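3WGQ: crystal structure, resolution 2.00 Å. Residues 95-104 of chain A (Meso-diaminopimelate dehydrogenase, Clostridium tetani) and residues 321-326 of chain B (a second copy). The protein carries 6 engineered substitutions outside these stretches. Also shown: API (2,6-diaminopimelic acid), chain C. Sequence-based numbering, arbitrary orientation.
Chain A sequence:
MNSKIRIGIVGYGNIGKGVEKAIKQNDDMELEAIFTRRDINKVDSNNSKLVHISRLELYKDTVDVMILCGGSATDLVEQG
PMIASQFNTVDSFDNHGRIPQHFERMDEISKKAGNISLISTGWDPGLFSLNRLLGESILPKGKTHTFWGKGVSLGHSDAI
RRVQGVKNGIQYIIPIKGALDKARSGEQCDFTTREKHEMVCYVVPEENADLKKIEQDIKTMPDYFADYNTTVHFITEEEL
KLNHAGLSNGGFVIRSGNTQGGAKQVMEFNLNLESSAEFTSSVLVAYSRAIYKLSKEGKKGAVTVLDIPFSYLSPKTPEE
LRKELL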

# COMPACT_ATOMS: atom_id res chain seq x y z
N ASN A 95 5.37 -18.61 -7.66
CA ASN A 95 6.68 -18.70 -8.31
C ASN A 95 6.85 -17.46 -9.18
O ASN A 95 6.38 -17.41 -10.32
CB ASN A 95 6.78 -19.96 -9.17
CG ASN A 95 8.18 -20.17 -9.72
OD1 ASN A 95 8.80 -19.23 -10.20
ND2 ASN A 95 8.67 -21.40 -9.64
N HIS A 96 7.53 -16.45 -8.64
CA HIS A 96 7.74 -15.19 -9.34
C HIS A 96 8.29 -15.38 -10.75
O HIS A 96 7.77 -14.82 -11.71
CB HIS A 96 8.68 -14.29 -8.53
CG HIS A 96 8.07 -13.77 -7.26
ND1 HIS A 96 7.09 -12.80 -7.24
CD2 HIS A 96 8.29 -14.11 -5.96
CE1 HIS A 96 6.73 -12.57 -5.99
NE2 HIS A 96 7.44 -13.35 -5.20
N GLY A 97 9.33 -16.20 -10.87
CA GLY A 97 9.92 -16.43 -12.17
C GLY A 97 8.94 -16.95 -13.22
O GLY A 97 9.02 -16.57 -14.39
N ARG A 98 8.00 -17.80 -12.81
CA ARG A 98 7.07 -18.35 -13.78
C ARG A 98 5.70 -17.68 -13.86
O ARG A 98 4.81 -18.19 -14.54
CB ARG A 98 6.90 -19.85 -13.53
CG ARG A 98 8.22 -20.61 -13.60
CD ARG A 98 8.04 -22.12 -13.75
NE ARG A 98 7.48 -22.50 -15.04
CZ ARG A 98 6.18 -22.47 -15.35
NH1 ARG A 98 5.28 -22.07 -14.45
NH2 ARG A 98 5.77 -22.84 -16.56
N ILE A 99 5.54 -16.55 -13.19
CA ILE A 99 4.26 -15.84 -13.23
C ILE A 99 3.84 -15.50 -14.66
O ILE A 99 2.68 -15.66 -15.02
CB ILE A 99 4.32 -14.53 -12.40
CG1 ILE A 99 4.13 -14.84 -10.92
CG2 ILE A 99 3.25 -13.55 -12.89
CD1 ILE A 99 4.29 -13.64 -10.01
N PRO A 100 4.78 -15.02 -15.49
CA PRO A 100 4.44 -14.68 -16.87
C PRO A 100 3.78 -15.83 -17.65
O PRO A 100 2.82 -15.62 -18.39
CB PRO A 100 5.78 -14.27 -17.46
CG PRO A 100 6.47 -13.63 -16.30
CD PRO A 100 6.16 -14.62 -15.18
N GLN A 101 4.29 -17.04 -17.47
CA GLN A 101 3.74 -18.21 -18.15
C GLN A 101 2.37 -18.52 -17.58
O GLN A 101 1.42 -18.80 -18.32
CB GLN A 101 4.65 -19.42 -17.98
CG GLN A 101 6.10 -19.20 -18.39
CD GLN A 101 6.92 -18.46 -17.34
OE1 GLN A 101 6.57 -17.35 -16.93
NE2 GLN A 101 8.02 -19.08 -16.90
N HIS A 102 2.26 -18.48 -16.26
CA HIS A 102 0.99 -18.76 -15.60
C HIS A 102 -0.07 -17.78 -16.10
O HIS A 102 -1.17 -18.19 -16.48
CB HIS A 102 1.15 -18.66 -14.08
CG HIS A 102 -0.08 -19.04 -13.32
ND1 HIS A 102 -0.70 -20.26 -13.47
CD2 HIS A 102 -0.81 -18.35 -12.40
CE1 HIS A 102 -1.75 -20.32 -12.67
NE2 HIS A 102 -1.84 -19.17 -12.02
N PHE A 103 0.26 -16.49 -16.11
CA PHE A 103 -0.69 -15.49 -16.58
C PHE A 103 -1.16 -15.79 -18.00
O PHE A 103 -2.36 -15.79 -18.28
CB PHE A 103 -0.06 -14.09 -16.52
CG PHE A 103 -0.98 -12.98 -16.98
CD1 PHE A 103 -1.08 -12.65 -18.33
CD2 PHE A 103 -1.77 -12.29 -16.06
CE1 PHE A 103 -1.96 -11.66 -18.77
CE2 PHE A 103 -2.66 -11.29 -16.49
CZ PHE A 103 -2.76 -10.98 -17.84
N GLU A 104 -0.20 -16.05 -18.89
CA GLU A 104 -0.52 -16.36 -20.29
C GLU A 104 -1.51 -17.51 -20.41
O GLU A 104 -2.53 -17.39 -21.10
CB GLU A 104 0.75 -16.71 -21.06
CG GLU A 104 0.51 -16.93 -22.55
CD GLU A 104 1.77 -17.35 -23.30
OE1 GLU A 104 2.23 -18.49 -23.11
OE2 GLU A 104 2.30 -16.52 -24.07
N LEU B 321 5.60 -5.08 -15.82
CA LEU B 321 5.28 -5.05 -14.39
C LEU B 321 5.16 -6.46 -13.81
O LEU B 321 5.73 -6.76 -12.76
CB LEU B 321 3.97 -4.28 -14.16
CG LEU B 321 3.95 -2.80 -14.54
CD1 LEU B 321 2.57 -2.21 -14.26
CD2 LEU B 321 5.01 -2.05 -13.74
N ARG B 322 4.42 -7.33 -14.50
CA ARG B 322 4.23 -8.71 -14.05
C ARG B 322 5.54 -9.48 -14.04
O ARG B 322 5.70 -10.43 -13.26
CB ARG B 322 3.22 -9.43 -14.95
CG ARG B 322 1.78 -8.91 -14.82
CD ARG B 322 0.78 -9.85 -15.46
NE ARG B 322 0.89 -9.88 -16.92
CZ ARG B 322 0.27 -9.04 -17.74
NH1 ARG B 322 0.45 -9.15 -19.05
NH2 ARG B 322 -0.53 -8.09 -17.27
N LYS B 323 6.49 -9.09 -14.88
CA LYS B 323 7.78 -9.78 -14.93
C LYS B 323 8.76 -9.24 -13.89
O LYS B 323 9.51 -10.00 -13.28
CB LYS B 323 8.40 -9.67 -16.32
CG LYS B 323 9.77 -10.33 -16.43
CD LYS B 323 10.27 -10.41 -17.86
CE LYS B 323 10.59 -9.05 -18.45
NZ LYS B 323 11.15 -9.17 -19.83
N GLU B 324 8.72 -7.93 -13.69
CA GLU B 324 9.61 -7.23 -12.77
C GLU B 324 9.20 -7.08 -11.30
O GLU B 324 10.01 -7.29 -10.40
CB GLU B 324 9.89 -5.81 -13.29
CG GLU B 324 10.66 -5.72 -14.59
CD GLU B 324 10.84 -4.29 -15.07
OE1 GLU B 324 11.19 -3.42 -14.24
OE2 GLU B 324 10.66 -4.03 -16.28
N LEU B 325 7.95 -6.70 -11.07
CA LEU B 325 7.45 -6.42 -9.72
C LEU B 325 6.49 -7.37 -9.03
O LEU B 325 6.45 -7.39 -7.79
CB LEU B 325 6.77 -5.05 -9.70
CG LEU B 325 7.58 -3.81 -10.03
CD1 LEU B 325 6.71 -2.58 -9.82
CD2 LEU B 325 8.81 -3.75 -9.13
N LEU B 326 5.71 -8.12 -9.79
CA LEU B 326 4.73 -9.02 -9.17
C LEU B 326 5.38 -10.14 -8.37
O LEU B 326 5.13 -10.18 -7.14
CB LEU B 326 3.80 -9.59 -10.23
CG LEU B 326 2.53 -10.27 -9.71
CD1 LEU B 326 1.75 -9.30 -8.81
CD2 LEU B 326 1.67 -10.72 -10.88
OXT LEU B 326 6.13 -10.94 -8.96
C API C . 10.41 -10.40 -8.44
CA API C . 9.73 -10.41 -7.07
C3 API C . 9.99 -9.10 -6.33
C4 API C . 11.47 -9.00 -5.95
C5 API C . 11.70 -7.71 -5.15
C6 API C . 13.17 -7.63 -4.71
C7 API C . 13.39 -6.35 -3.91
O API C . 11.57 -10.87 -8.51
OXT API C . 9.73 -10.00 -9.41
O3 API C . 12.62 -5.39 -4.15
O4 API C . 14.31 -6.36 -3.06
N API C . 10.22 -11.56 -6.29
N6 API C . 14.07 -7.66 -5.87
O HOH W 1 8.81 -12.78 -13.47

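The C-terminal end of chain B packs against the start of a helix in chain A. Two CA pairs mark the register: His A96 lies beside Leu B326, and Pro A100 beside Lys B323, 6.2 Å apart from CA to CA. Together the stretches bury 366 Å².

Arg B322 gives the most surface. Its CA-to-CB bond points sideways, but the end of the side chain comes nearer and lays the guanidinium flat on the ring of Phe A103. The centres of the Arg B322 guanidinium and the Phe A103 ring are 3.6 Å apart, and their planes differ by 6°. This is a cation-pi contact: the positive charge sits over the electron-rich ring face. Arg B322 CD also lies over that face in a CH-pi contact.

Leu B326 is next. It is the last residue, so it carries a free carboxylate. His A96 ND1 donates a hydrogen bond to Leu B326 OXT at 2.7 Å. The oxygen lies near the plane of the imidazole, as a ring N-H requires. One amine of the diaminopimelate, API N, sits over one face of the same ring.

The CA-to-CB bond of Ile A99 points toward the chain B stretch, and the residue lies between His A96 and Phe A103 in sequence. Its CD1 meets Leu B326 CG at 3.8 Å, an apolar contact. A water lies between the backbones, its oxygen 2.9 Å from His A96 O and 2.9 Å from Lys B323 O, within hydrogen-bonding reach of both.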